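Local coordinates for protein aldehyde dehydrogenase (Anabaena variabilis, PDB 4H7N) that probably oxidises aldehydes to carboxylic acids with NAD+ as coenzyme, as members of the aldehyde dehydrogenase family generally do, at residues D19-P27 and F188-G196; L74-S82 and V300-I309. All coordinates share one frame; numbering follows the deposited sequence.

Contact 1 (D19-P27 and F188-G196); sequences DYVIIPPPP and FVEGGGETG
Pro24 and Gly191 bring the two backbones together, their CA atoms 4.6 Å apart, where the chain that has just left strand 18-22 passes the turn that leads from strand 186-188 into helix 193-200. The single direct hydrogen bond runs from a backbone N-H to a side chain: Ile23 N to Glu190 OE1, 3.1 Å and nearly straight at 169°. The donor meets OE1 on its anti side, 30° out of the carboxylate plane. Beyond CG the Glu190 chain is extended, laying the carboxyl group alongside the branch point of Ile22, whose CG2 lies 3.7 Å from Glu190 CD. Ile22 holds CG1 between its backbone N and carbonyl carbon (chi1 58°), and this carries CD1 toward the backbone N of Gly191. The other carboxylate oxygen, OE2, takes a hydrogen bond from a water that itself accepts one, in the plane of the ring, from Tyr20 OH.

Further on, prolines cover the turn. Pro24 CA makes a CA-H...O contact of 3.3 Å with Glu190 O, and Pro25 CD comes equally near that oxygen. Pro24 CB also packs against Thr195 OG1 at 3.5 Å, while Pro25 CD approaches Thr195 CG2. A side chain on Gly191 would collide with Thr195 OG1 and press on Pro24 CB. Gly191, Gly193 and Gly196 make this a glycine-rich strand-turn-helix connection, consistent with the Rossmann-like domain of the family, and Lys160 NZ donates a hydrogen bond to Gly191 O.

Chemically, the proline ring nitrogens have no hydrogen to offer, and Glu190 O is buried with no conventional partner in the model; it faces C-H groups of Pro24 and Pro25, whereas the carboxylate makes the one direct hydrogen bond, to the residue just beyond the strand.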
ATOM      1  N   ASP A  19      26.696 -28.346  -8.299  1.00 35.53           N
ATOM      2  CA  ASP A  19      26.501 -28.845  -9.655  1.00 36.46           C
ATOM      3  C   ASP A  19      25.983 -27.775 -10.572  1.00 34.23           C
ATOM      4  O   ASP A  19      25.404 -28.088 -11.600  1.00 33.84           O
ATOM      5  CB  ASP A  19      25.574 -30.071  -9.653  1.00 36.71           C
ATOM      6  CG  ASP A  19      24.113 -29.710  -9.286  1.00 36.53           C
ATOM      7  OD1 ASP A  19      23.836 -28.543  -8.874  1.00 35.70           O
ATOM      8  OD2 ASP A  19      23.241 -30.599  -9.412  1.00 34.26           O
ATOM      9  N   TYR A  20      26.167 -26.507 -10.193  1.00 30.63           N
ATOM     10  CA  TYR A  20      25.598 -25.420 -10.935  1.00 29.48           C
ATOM     11  C   TYR A  20      26.313 -24.169 -10.473  1.00 28.26           C
ATOM     12  O   TYR A  20      26.783 -24.129  -9.347  1.00 26.55           O
ATOM     13  CB  TYR A  20      24.127 -25.294 -10.645  1.00 29.25           C
ATOM     14  CG  TYR A  20      23.347 -24.506 -11.667  1.00 30.12           C
ATOM     15  CD1 TYR A  20      23.062 -25.063 -12.894  1.00 32.22           C
ATOM     16  CD2 TYR A  20      22.834 -23.249 -11.383  1.00 29.20           C
ATOM     17  CE1 TYR A  20      22.317 -24.383 -13.826  1.00 34.03           C
ATOM     18  CE2 TYR A  20      22.083 -22.542 -12.314  1.00 30.55           C
ATOM     19  CZ  TYR A  20      21.821 -23.117 -13.530  1.00 33.26           C
ATOM     20  OH  TYR A  20      21.092 -22.499 -14.502  1.00 35.01           O
ATOM     21  N   VAL A  21      26.406 -23.192 -11.359  1.00 27.81           N
ATOM     22  CA  VAL A  21      27.115 -21.928 -11.073  1.00 29.40           C
ATOM     23  C   VAL A  21      26.234 -20.817 -11.561  1.00 27.81           C
ATOM     24  O   VAL A  21      25.691 -20.906 -12.643  1.00 28.46           O
ATOM     25  CB  VAL A  21      28.439 -21.805 -11.841  1.00 32.05           C
ATOM     26  CG1 VAL A  21      29.082 -20.453 -11.582  1.00 34.92           C
ATOM     27  CG2 VAL A  21      29.395 -22.916 -11.398  1.00 34.40           C
ATOM     28  N   ILE A  22      26.107 -19.746 -10.803  1.00 26.67           N
ATOM     29  CA  ILE A  22      25.420 -18.579 -11.321  1.00 26.48           C
ATOM     30  C   ILE A  22      26.370 -17.399 -11.183  1.00 26.32           C
ATOM     31  O   ILE A  22      27.314 -17.466 -10.400  1.00 25.33           O
ATOM     32  CB  ILE A  22      24.119 -18.323 -10.524  1.00 27.61           C
ATOM     33  CG1 ILE A  22      24.388 -18.119  -9.041  1.00 28.89           C
ATOM     34  CG2 ILE A  22      23.127 -19.466 -10.740  1.00 27.91           C
ATOM     35  CD1 ILE A  22      23.114 -17.885  -8.277  1.00 32.48           C
ATOM     36  N   ILE A  23      26.108 -16.339 -11.932  1.00 26.66           N
ATOM     37  CA  ILE A  23      26.953 -15.178 -12.053  1.00 28.85           C
ATOM     38  C   ILE A  23      26.204 -13.883 -11.749  1.00 30.36           C
ATOM     39  O   ILE A  23      25.594 -13.340 -12.606  1.00 29.63           O
ATOM     40  CB  ILE A  23      27.489 -15.015 -13.499  1.00 30.48           C
ATOM     41  CG1 ILE A  23      27.959 -16.340 -14.054  1.00 32.21           C
ATOM     42  CG2 ILE A  23      28.637 -14.006 -13.569  1.00 29.17           C
ATOM     43  CD1 ILE A  23      29.124 -16.875 -13.331  1.00 35.39           C
ATOM     44  N   PRO A  24      26.333 -13.352 -10.542  1.00 32.04           N
ATOM     45  CA  PRO A  24      25.512 -12.193 -10.250  1.00 33.94           C
ATOM     46  C   PRO A  24      26.019 -10.943 -10.939  1.00 36.47           C
ATOM     47  O   PRO A  24      27.213 -10.743 -11.066  1.00 37.20           O
ATOM     48  CB  PRO A  24      25.558 -12.069  -8.728  1.00 34.25           C
ATOM     49  CG  PRO A  24      26.608 -12.994  -8.247  1.00 34.15           C
ATOM     50  CD  PRO A  24      27.067 -13.861  -9.380  1.00 32.54           C
ATOM     51  N   PRO A  25      25.109 -10.095 -11.421  1.00 36.25           N
ATOM     52  CA  PRO A  25      25.634  -8.892 -12.084  1.00 37.76           C
ATOM     53  C   PRO A  25      26.080  -7.869 -11.064  1.00 38.99           C
ATOM     54  O   PRO A  25      25.340  -7.611 -10.107  1.00 40.97           O
ATOM     55  CB  PRO A  25      24.410  -8.367 -12.847  1.00 37.60           C
ATOM     56  CG  PRO A  25      23.241  -8.873 -12.078  1.00 35.84           C
ATOM     57  CD  PRO A  25      23.648 -10.126 -11.384  1.00 34.76           C
ATOM     58  N   PRO A  26      27.248  -7.249 -11.274  1.00 43.34           N
ATOM     59  CA  PRO A  26      27.652  -6.089 -10.443  1.00 45.03           C
ATOM     60  C   PRO A  26      26.692  -4.901 -10.535  1.00 46.55           C
ATOM     61  O   PRO A  26      25.978  -4.769 -11.534  1.00 42.86           O
ATOM     62  CB  PRO A  26      28.985  -5.658 -11.053  1.00 46.57           C
ATOM     63  CG  PRO A  26      29.428  -6.822 -11.904  1.00 47.77           C
ATOM     64  CD  PRO A  26      28.208  -7.533 -12.357  1.00 43.59           C
ATOM     65  N   PRO A  27      26.708  -4.008  -9.522  1.00 49.58           N
ATOM     66  CA  PRO A  27      25.765  -2.875  -9.542  1.00 50.80           C
ATOM     67  C   PRO A  27      25.666  -2.185 -10.910  1.00 47.34           C
ATOM     68  O   PRO A  27      24.569  -1.927 -11.363  1.00 45.73           O
ATOM     69  CB  PRO A  27      26.333  -1.938  -8.461  1.00 52.41           C
ATOM     70  CG  PRO A  27      26.941  -2.896  -7.479  1.00 52.87           C
ATOM     71  CD  PRO A  27      27.529  -4.015  -8.293  1.00 50.57           C
ATOM     72  N   PHE A 188      15.377 -11.951 -16.126  1.00 25.65           N
ATOM     73  CA  PHE A 188      15.782 -12.784 -14.990  1.00 26.82           C
ATOM     74  C   PHE A 188      17.238 -12.452 -14.612  1.00 27.81           C
ATOM     75  O   PHE A 188      18.080 -12.381 -15.503  1.00 26.85           O
ATOM     76  CB  PHE A 188      15.758 -14.248 -15.364  1.00 27.59           C
ATOM     77  CG  PHE A 188      14.386 -14.780 -15.530  1.00 27.83           C
ATOM     78  CD1 PHE A 188      13.655 -15.145 -14.432  1.00 27.57           C
ATOM     79  CD2 PHE A 188      13.826 -14.890 -16.775  1.00 29.34           C
ATOM     80  CE1 PHE A 188      12.386 -15.642 -14.571  1.00 27.56           C
ATOM     81  CE2 PHE A 188      12.537 -15.393 -16.934  1.00 28.92           C
ATOM     82  CZ  PHE A 188      11.830 -15.757 -15.821  1.00 28.42           C
ATOM     83  N   VAL A 189      17.498 -12.219 -13.339  1.00 26.63           N
ATOM     84  CA  VAL A 189      18.849 -11.976 -12.856  1.00 28.75           C
ATOM     85  C   VAL A 189      19.140 -12.954 -11.733  1.00 28.86           C
ATOM     86  O   VAL A 189      18.260 -13.365 -11.007  1.00 28.66           O
ATOM     87  CB  VAL A 189      19.095 -10.530 -12.406  1.00 31.53           C
ATOM     88  CG1 VAL A 189      18.868  -9.561 -13.571  1.00 34.13           C
ATOM     89  CG2 VAL A 189      18.193 -10.137 -11.287  1.00 32.43           C
ATOM     90  N   GLU A 190      20.390 -13.323 -11.605  1.00 29.39           N
ATOM     91  CA  GLU A 190      20.823 -14.328 -10.622  1.00 33.16           C
ATOM     92  C   GLU A 190      21.590 -13.650  -9.514  1.00 32.32           C
ATOM     93  O   GLU A 190      22.303 -12.655  -9.760  1.00 33.80           O
ATOM     94  CB  GLU A 190      21.772 -15.313 -11.301  1.00 37.54           C
ATOM     95  CG  GLU A 190      21.079 -16.280 -12.235  1.00 46.31           C
ATOM     96  CD  GLU A 190      22.053 -16.976 -13.206  1.00 58.43           C
ATOM     97  OE1 GLU A 190      23.280 -16.580 -13.287  1.00 54.40           O
ATOM     98  OE2 GLU A 190      21.572 -17.939 -13.880  1.00 66.36           O
ATOM     99  N   GLY A 191      21.507 -14.191  -8.309  1.00 31.15           N
ATOM    100  CA  GLY A 191      22.345 -13.685  -7.260  1.00 32.08           C
ATOM    101  C   GLY A 191      21.780 -13.969  -5.922  1.00 31.12           C
ATOM    102  O   GLY A 191      20.676 -14.489  -5.823  1.00 28.54           O
ATOM    103  N   GLY A 192      22.553 -13.620  -4.891  1.00 31.68           N
ATOM    104  CA  GLY A 192      22.083 -13.752  -3.521  1.00 31.09           C
ATOM    105  C   GLY A 192      21.494 -12.481  -2.999  1.00 31.06           C
ATOM    106  O   GLY A 192      21.074 -11.625  -3.753  1.00 29.70           O
ATOM    107  N   GLY A 193      21.499 -12.348  -1.678  1.00 31.43           N
ATOM    108  CA  GLY A 193      20.885 -11.240  -1.007  1.00 33.10           C
ATOM    109  C   GLY A 193      21.418  -9.892  -1.432  1.00 34.16           C
ATOM    110  O   GLY A 193      20.656  -8.935  -1.529  1.00 34.37           O
ATOM    111  N   GLU A 194      22.717  -9.799  -1.687  1.00 35.69           N
ATOM    112  CA  GLU A 194      23.323  -8.540  -2.089  1.00 38.50           C
ATOM    113  C   GLU A 194      22.779  -8.091  -3.433  1.00 34.36           C
ATOM    114  O   GLU A 194      22.550  -6.930  -3.626  1.00 32.38           O
ATOM    115  CB  GLU A 194      24.844  -8.634  -2.180  1.00 42.69           C
ATOM    116  CG  GLU A 194      25.526  -7.318  -2.625  1.00 51.89           C
ATOM    117  CD  GLU A 194      25.404  -6.140  -1.626  1.00 58.40           C
ATOM    118  OE1 GLU A 194      24.833  -6.295  -0.517  1.00 66.20           O
ATOM    119  OE2 GLU A 194      25.907  -5.036  -1.933  1.00 60.37           O
ATOM    120  N   THR A 195      22.582  -9.014  -4.366  1.00 32.59           N
ATOM    121  CA  THR A 195      22.002  -8.624  -5.654  1.00 30.71           C
ATOM    122  C   THR A 195      20.569  -8.130  -5.494  1.00 28.83           C
ATOM    123  O   THR A 195      20.140  -7.198  -6.164  1.00 28.70           O
ATOM    124  CB  THR A 195      22.049  -9.798  -6.609  1.00 30.18           C
ATOM    125  OG1 THR A 195      23.395 -10.179  -6.764  1.00 30.04           O
ATOM    126  CG2 THR A 195      21.461  -9.422  -7.966  1.00 28.48           C
ATOM    127  N   GLY A 196      19.834  -8.771  -4.601  1.00 29.34           N
ATOM    128  CA  GLY A 196      18.483  -8.326  -4.251  1.00 29.23           C
ATOM    129  C   GLY A 196      18.464  -6.913  -3.696  1.00 30.66           C
ATOM    130  O   GLY A 196      17.646  -6.048  -4.110  1.00 27.57           O
TER
HETATM  131  O   HOH W   1      19.634 -20.423 -13.911  1.00 42.54           O
HETATM  132  O   HOH W   2      22.512 -12.747 -13.627  1.00 39.59           O

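Contact 2 (L74-S82 and V300-I309); sequences LVNDTGRLS and VEDGAIGPII
Arg80 and Gly306 come within 5.1 Å of each other at their CA atoms, and Thr78 and Ile309 within 6.1 Å, as loop 300-309 curls past the C-terminal end of helix 67-78 without a direct hydrogen bond. Ile309 sets CG1 3.6 Å from Thr78 O, with CD1 reaching the Thr78 CA and CB and CG2 lying near Asp77 O. Pro307 adds its CD, 3.5 Å from Gly79 O, an oxygen also held by Arg14. A water donates to both Thr78 O and Pro307 O, so the last helical carbonyl is satisfied although hydrocarbon flanks it. Thr78 CG2 sits over the centre of one face of the Arg80 guanidinium, whose NH2 forms a salt bridge with Glu87.

Gly79, the first residue beyond the helix, has a positive phi of 77°; a CB there would run into Pro307 CG. As in the family, the contact probably joins a helix of the coenzyme-binding domain to the loop preceding helix 311-326 in the catalytic domain. An alanine in place of Ile309 would lack CG1, CG2 and CD1 and would probably open a gap beside the Thr78 carbonyl.

At the other end, Val300 CG1 stands anti to its backbone N (chi1 -178°) and presses against Leu81 CB at 3.4 Å, a close carbon-carbon approach. Its CG2 faces Val75 CG1, 4.3 Å away, while a second water links Leu81 N to Val300 O.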
ATOM      1  N   LEU A  74      13.551 -28.177 -12.233  1.00 26.30           N
ATOM      2  CA  LEU A  74      12.882 -27.927 -10.951  1.00 27.35           C
ATOM      3  C   LEU A  74      13.052 -29.143 -10.001  1.00 25.81           C
ATOM      4  O   LEU A  74      13.223 -28.982  -8.800  1.00 27.66           O
ATOM      5  CB  LEU A  74      11.446 -27.491 -11.213  1.00 25.99           C
ATOM      6  CG  LEU A  74      10.668 -26.918 -10.049  1.00 29.42           C
ATOM      7  CD1 LEU A  74      11.351 -25.703  -9.431  1.00 27.65           C
ATOM      8  CD2 LEU A  74       9.273 -26.538 -10.558  1.00 29.96           C
ATOM      9  N   VAL A  75      13.057 -30.352 -10.523  1.00 26.18           N
ATOM     10  CA  VAL A  75      13.469 -31.532  -9.721  1.00 26.58           C
ATOM     11  C   VAL A  75      14.908 -31.312  -9.159  1.00 27.69           C
ATOM     12  O   VAL A  75      15.179 -31.558  -7.993  1.00 26.06           O
ATOM     13  CB  VAL A  75      13.464 -32.817 -10.548  1.00 28.19           C
ATOM     14  CG1 VAL A  75      14.230 -33.950  -9.872  1.00 28.69           C
ATOM     15  CG2 VAL A  75      12.054 -33.257 -10.849  1.00 29.30           C
ATOM     16  N   ASN A  76      15.813 -30.879 -10.020  1.00 28.47           N
ATOM     17  CA  ASN A  76      17.185 -30.611  -9.615  1.00 30.70           C
ATOM     18  C   ASN A  76      17.215 -29.549  -8.497  1.00 28.37           C
ATOM     19  O   ASN A  76      17.982 -29.702  -7.526  1.00 27.78           O
ATOM     20  CB  ASN A  76      17.986 -30.148 -10.837  1.00 35.62           C
ATOM     21  CG  ASN A  76      19.501 -30.301 -10.700  1.00 42.39           C
ATOM     22  OD1 ASN A  76      20.219 -30.310 -11.731  1.00 48.49           O
ATOM     23  ND2 ASN A  76      20.020 -30.374  -9.464  1.00 42.77           N
ATOM     24  N   ASP A  77      16.414 -28.490  -8.629  1.00 24.68           N
ATOM     25  CA  ASP A  77      16.390 -27.419  -7.611  1.00 24.62           C
ATOM     26  C   ASP A  77      15.838 -27.894  -6.271  1.00 23.43           C
ATOM     27  O   ASP A  77      16.275 -27.448  -5.230  1.00 24.02           O
ATOM     28  CB  ASP A  77      15.521 -26.214  -8.041  1.00 25.52           C
ATOM     29  CG  ASP A  77      16.225 -25.206  -8.968  1.00 28.47           C
ATOM     30  OD1 ASP A  77      17.453 -24.926  -8.836  1.00 28.39           O
ATOM     31  OD2 ASP A  77      15.504 -24.589  -9.810  1.00 30.48           O
ATOM     32  N   THR A  78      14.801 -28.730  -6.308  1.00 23.46           N
ATOM     33  CA  THR A  78      13.983 -29.045  -5.121  1.00 24.03           C
ATOM     34  C   THR A  78      14.145 -30.423  -4.575  1.00 23.90           C
ATOM     35  O   THR A  78      13.792 -30.686  -3.432  1.00 23.87           O
ATOM     36  CB  THR A  78      12.480 -28.861  -5.392  1.00 24.37           C
ATOM     37  OG1 THR A  78      12.001 -29.758  -6.420  1.00 24.13           O
ATOM     38  CG2 THR A  78      12.167 -27.393  -5.810  1.00 26.38           C
ATOM     39  N   GLY A  79      14.685 -31.323  -5.389  1.00 24.61           N
ATOM     40  CA  GLY A  79      14.847 -32.698  -4.966  1.00 25.33           C
ATOM     41  C   GLY A  79      13.607 -33.576  -4.966  1.00 26.60           C
ATOM     42  O   GLY A  79      13.619 -34.677  -4.403  1.00 25.09           O
ATOM     43  N   ARG A  80      12.500 -33.076  -5.513  1.00 28.10           N
ATOM     44  CA  ARG A  80      11.273 -33.828  -5.508  1.00 29.06           C
ATOM     45  C   ARG A  80      10.530 -33.703  -6.821  1.00 28.00           C
ATOM     46  O   ARG A  80      10.693 -32.709  -7.543  1.00 26.48           O
ATOM     47  CB  ARG A  80      10.357 -33.448  -4.297  1.00 29.73           C
ATOM     48  CG  ARG A  80      10.243 -31.971  -3.909  1.00 28.06           C
ATOM     49  CD  ARG A  80       9.562 -31.097  -4.934  1.00 28.46           C
ATOM     50  NE  ARG A  80       9.287 -29.765  -4.372  1.00 26.65           N
ATOM     51  CZ  ARG A  80       8.954 -28.680  -5.055  1.00 26.23           C
ATOM     52  NH1 ARG A  80       8.681 -27.561  -4.380  1.00 25.69           N
ATOM     53  NH2 ARG A  80       8.849 -28.673  -6.392  1.00 26.10           N
ATOM     54  N   LEU A  81       9.706 -34.713  -7.098  1.00 29.09           N
ATOM     55  CA  LEU A  81       8.936 -34.777  -8.338  1.00 30.44           C
ATOM     56  C   LEU A  81       7.461 -34.385  -8.219  1.00 31.64           C
ATOM     57  O   LEU A  81       7.016 -33.509  -8.942  1.00 29.51           O
ATOM     58  CB  LEU A  81       9.049 -36.180  -8.963  1.00 32.42           C
ATOM     59  CG  LEU A  81       8.356 -36.400 -10.313  1.00 33.94           C
ATOM     60  CD1 LEU A  81       8.748 -35.361 -11.353  1.00 33.24           C
ATOM     61  CD2 LEU A  81       8.658 -37.815 -10.839  1.00 36.17           C
ATOM     62  N   SER A  82       6.672 -35.040  -7.370  1.00 34.43           N
ATOM     63  CA  SER A  82       5.225 -34.851  -7.467  1.00 35.25           C
ATOM     64  C   SER A  82       4.831 -33.408  -7.150  1.00 33.38           C
ATOM     65  O   SER A  82       3.989 -32.824  -7.853  1.00 30.11           O
ATOM     66  CB  SER A  82       4.467 -35.882  -6.643  1.00 40.54           C
ATOM     67  OG  SER A  82       4.835 -35.772  -5.287  1.00 43.24           O
ATOM     68  N   VAL A 300      13.929 -40.266  -6.472  1.00 43.37           N
ATOM     69  CA  VAL A 300      12.874 -39.258  -6.374  1.00 43.72           C
ATOM     70  C   VAL A 300      11.489 -39.895  -6.377  1.00 44.29           C
ATOM     71  O   VAL A 300      10.572 -39.388  -5.756  1.00 40.60           O
ATOM     72  CB  VAL A 300      12.961 -38.200  -7.512  1.00 48.98           C
ATOM     73  CG1 VAL A 300      11.885 -37.140  -7.336  1.00 49.74           C
ATOM     74  CG2 VAL A 300      14.289 -37.478  -7.470  1.00 52.00           C
ATOM     75  N   GLU A 301      11.350 -41.021  -7.060  1.00 42.67           N
ATOM     76  CA  GLU A 301      10.094 -41.763  -7.108  1.00 44.47           C
ATOM     77  C   GLU A 301       9.777 -42.508  -5.808  1.00 42.65           C
ATOM     78  O   GLU A 301       8.688 -43.029  -5.671  1.00 42.03           O
ATOM     79  CB  GLU A 301      10.153 -42.833  -8.241  1.00 48.58           C
ATOM     80  CG  GLU A 301      10.320 -42.284  -9.670  1.00 53.52           C
ATOM     81  CD  GLU A 301      11.698 -41.647  -9.995  1.00 54.90           C
ATOM     82  OE1 GLU A 301      12.767 -42.047  -9.424  1.00 46.93           O
ATOM     83  OE2 GLU A 301      11.691 -40.714 -10.846  1.00 55.93           O
ATOM     84  N   ASP A 302      10.718 -42.655  -4.885  1.00 40.80           N
ATOM     85  CA  ASP A 302      10.477 -43.552  -3.751  1.00 40.64           C
ATOM     86  C   ASP A 302       9.554 -42.969  -2.662  1.00 41.75           C
ATOM     87  O   ASP A 302       9.312 -43.627  -1.652  1.00 42.77           O
ATOM     88  CB  ASP A 302      11.809 -43.993  -3.124  1.00 41.74           C
ATOM     89  CG  ASP A 302      12.625 -44.871  -4.054  1.00 43.42           C
ATOM     90  OD1 ASP A 302      12.008 -45.543  -4.903  1.00 44.23           O
ATOM     91  OD2 ASP A 302      13.877 -44.890  -3.966  1.00 46.33           O
ATOM     92  N   GLY A 303       9.048 -41.751  -2.826  1.00 39.17           N
ATOM     93  CA  GLY A 303       8.264 -41.183  -1.733  1.00 39.37           C
ATOM     94  C   GLY A 303       7.850 -39.750  -1.937  1.00 38.11           C
ATOM     95  O   GLY A 303       8.315 -39.064  -2.849  1.00 40.71           O
ATOM     96  N   ALA A 304       6.956 -39.305  -1.077  1.00 38.62           N
ATOM     97  CA  ALA A 304       6.367 -37.988  -1.183  1.00 41.46           C
ATOM     98  C   ALA A 304       7.238 -36.889  -0.543  1.00 38.82           C
ATOM     99  O   ALA A 304       7.123 -35.714  -0.887  1.00 40.55           O
ATOM    100  CB  ALA A 304       4.987 -38.007  -0.516  1.00 43.60           C
ATOM    101  N   ILE A 305       8.108 -37.258   0.390  1.00 36.40           N
ATOM    102  CA  ILE A 305       8.810 -36.227   1.208  1.00 34.25           C
ATOM    103  C   ILE A 305      10.211 -36.015   0.673  1.00 31.63           C
ATOM    104  O   ILE A 305      11.090 -36.919   0.786  1.00 29.50           O
ATOM    105  CB  ILE A 305       8.864 -36.633   2.686  1.00 33.13           C
ATOM    106  CG1 ILE A 305       7.456 -36.999   3.163  1.00 33.80           C
ATOM    107  CG2 ILE A 305       9.511 -35.535   3.532  1.00 32.92           C
ATOM    108  CD1 ILE A 305       6.444 -35.889   2.944  1.00 35.70           C
ATOM    109  N   GLY A 306      10.408 -34.847   0.067  1.00 28.39           N
ATOM    110  CA  GLY A 306      11.733 -34.455  -0.423  1.00 29.20           C
ATOM    111  C   GLY A 306      12.701 -34.017   0.674  1.00 27.64           C
ATOM    112  O   GLY A 306      12.328 -33.921   1.834  1.00 28.25           O
ATOM    113  N   PRO A 307      13.924 -33.689   0.286  1.00 27.71           N
ATOM    114  CA  PRO A 307      14.914 -33.240   1.215  1.00 28.15           C
ATOM    115  C   PRO A 307      14.674 -31.825   1.688  1.00 27.92           C
ATOM    116  O   PRO A 307      13.956 -31.052   1.032  1.00 25.99           O
ATOM    117  CB  PRO A 307      16.201 -33.293   0.399  1.00 28.57           C
ATOM    118  CG  PRO A 307      15.775 -33.040  -0.997  1.00 29.46           C
ATOM    119  CD  PRO A 307      14.427 -33.680  -1.103  1.00 29.28           C
ATOM    120  N   ILE A 308      15.352 -31.465   2.765  1.00 26.63           N
ATOM    121  CA  ILE A 308      15.429 -30.079   3.165  1.00 26.40           C
ATOM    122  C   ILE A 308      16.353 -29.405   2.185  1.00 28.29           C
ATOM    123  O   ILE A 308      17.507 -29.774   2.088  1.00 27.44           O
ATOM    124  CB  ILE A 308      15.986 -29.973   4.564  1.00 29.08           C
ATOM    125  CG1 ILE A 308      15.060 -30.745   5.510  1.00 29.80           C
ATOM    126  CG2 ILE A 308      16.138 -28.522   4.978  1.00 28.72           C
ATOM    127  CD1 ILE A 308      15.771 -31.171   6.762  1.00 34.87           C
ATOM    128  N   ILE A 309      15.836 -28.405   1.470  1.00 27.21           N
ATOM    129  CA  ILE A 309      16.495 -27.850   0.303  1.00 28.00           C
ATOM    130  C   ILE A 309      17.714 -27.020   0.678  1.00 29.62           C
ATOM    131  O   ILE A 309      18.757 -27.124   0.067  1.00 32.08           O
ATOM    132  CB  ILE A 309      15.483 -27.010  -0.490  1.00 26.21           C
ATOM    133  CG1 ILE A 309      14.468 -27.922  -1.155  1.00 26.42           C
ATOM    134  CG2 ILE A 309      16.172 -26.165  -1.536  1.00 27.61           C
ATOM    135  CD1 ILE A 309      13.300 -27.155  -1.708  1.00 25.76           C
TER
HETATM  136  O   HOH W   3      12.305 -30.939  -1.069  1.00 27.58           O
HETATM  137  O   HOH W   4       9.522 -36.727  -5.238  1.00 32.93           O

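The two contacts lie 24 Å apart, centre to centre, and their segments alternate along the chain: 19-27, 74-82, 188-196, 300-309. They nevertheless touch, because Asp19 OD2 of the first and Asn76 ND2 of the second are 3.2 Å apart, a probable hydrogen bond. Arg167 adds a shared ionic partner, forming salt bridges with both Asp19 and Asp77. Contact 1 fixes strand 18-22 and its exit on the glycine-rich turn, whereas contact 2 fastens the end of helix 67-78 to a distant loop. Their centres are about 20 Å and 19 Å from the centre of the chain. Both contacts lie away from Glu232, the predicted active-site residue.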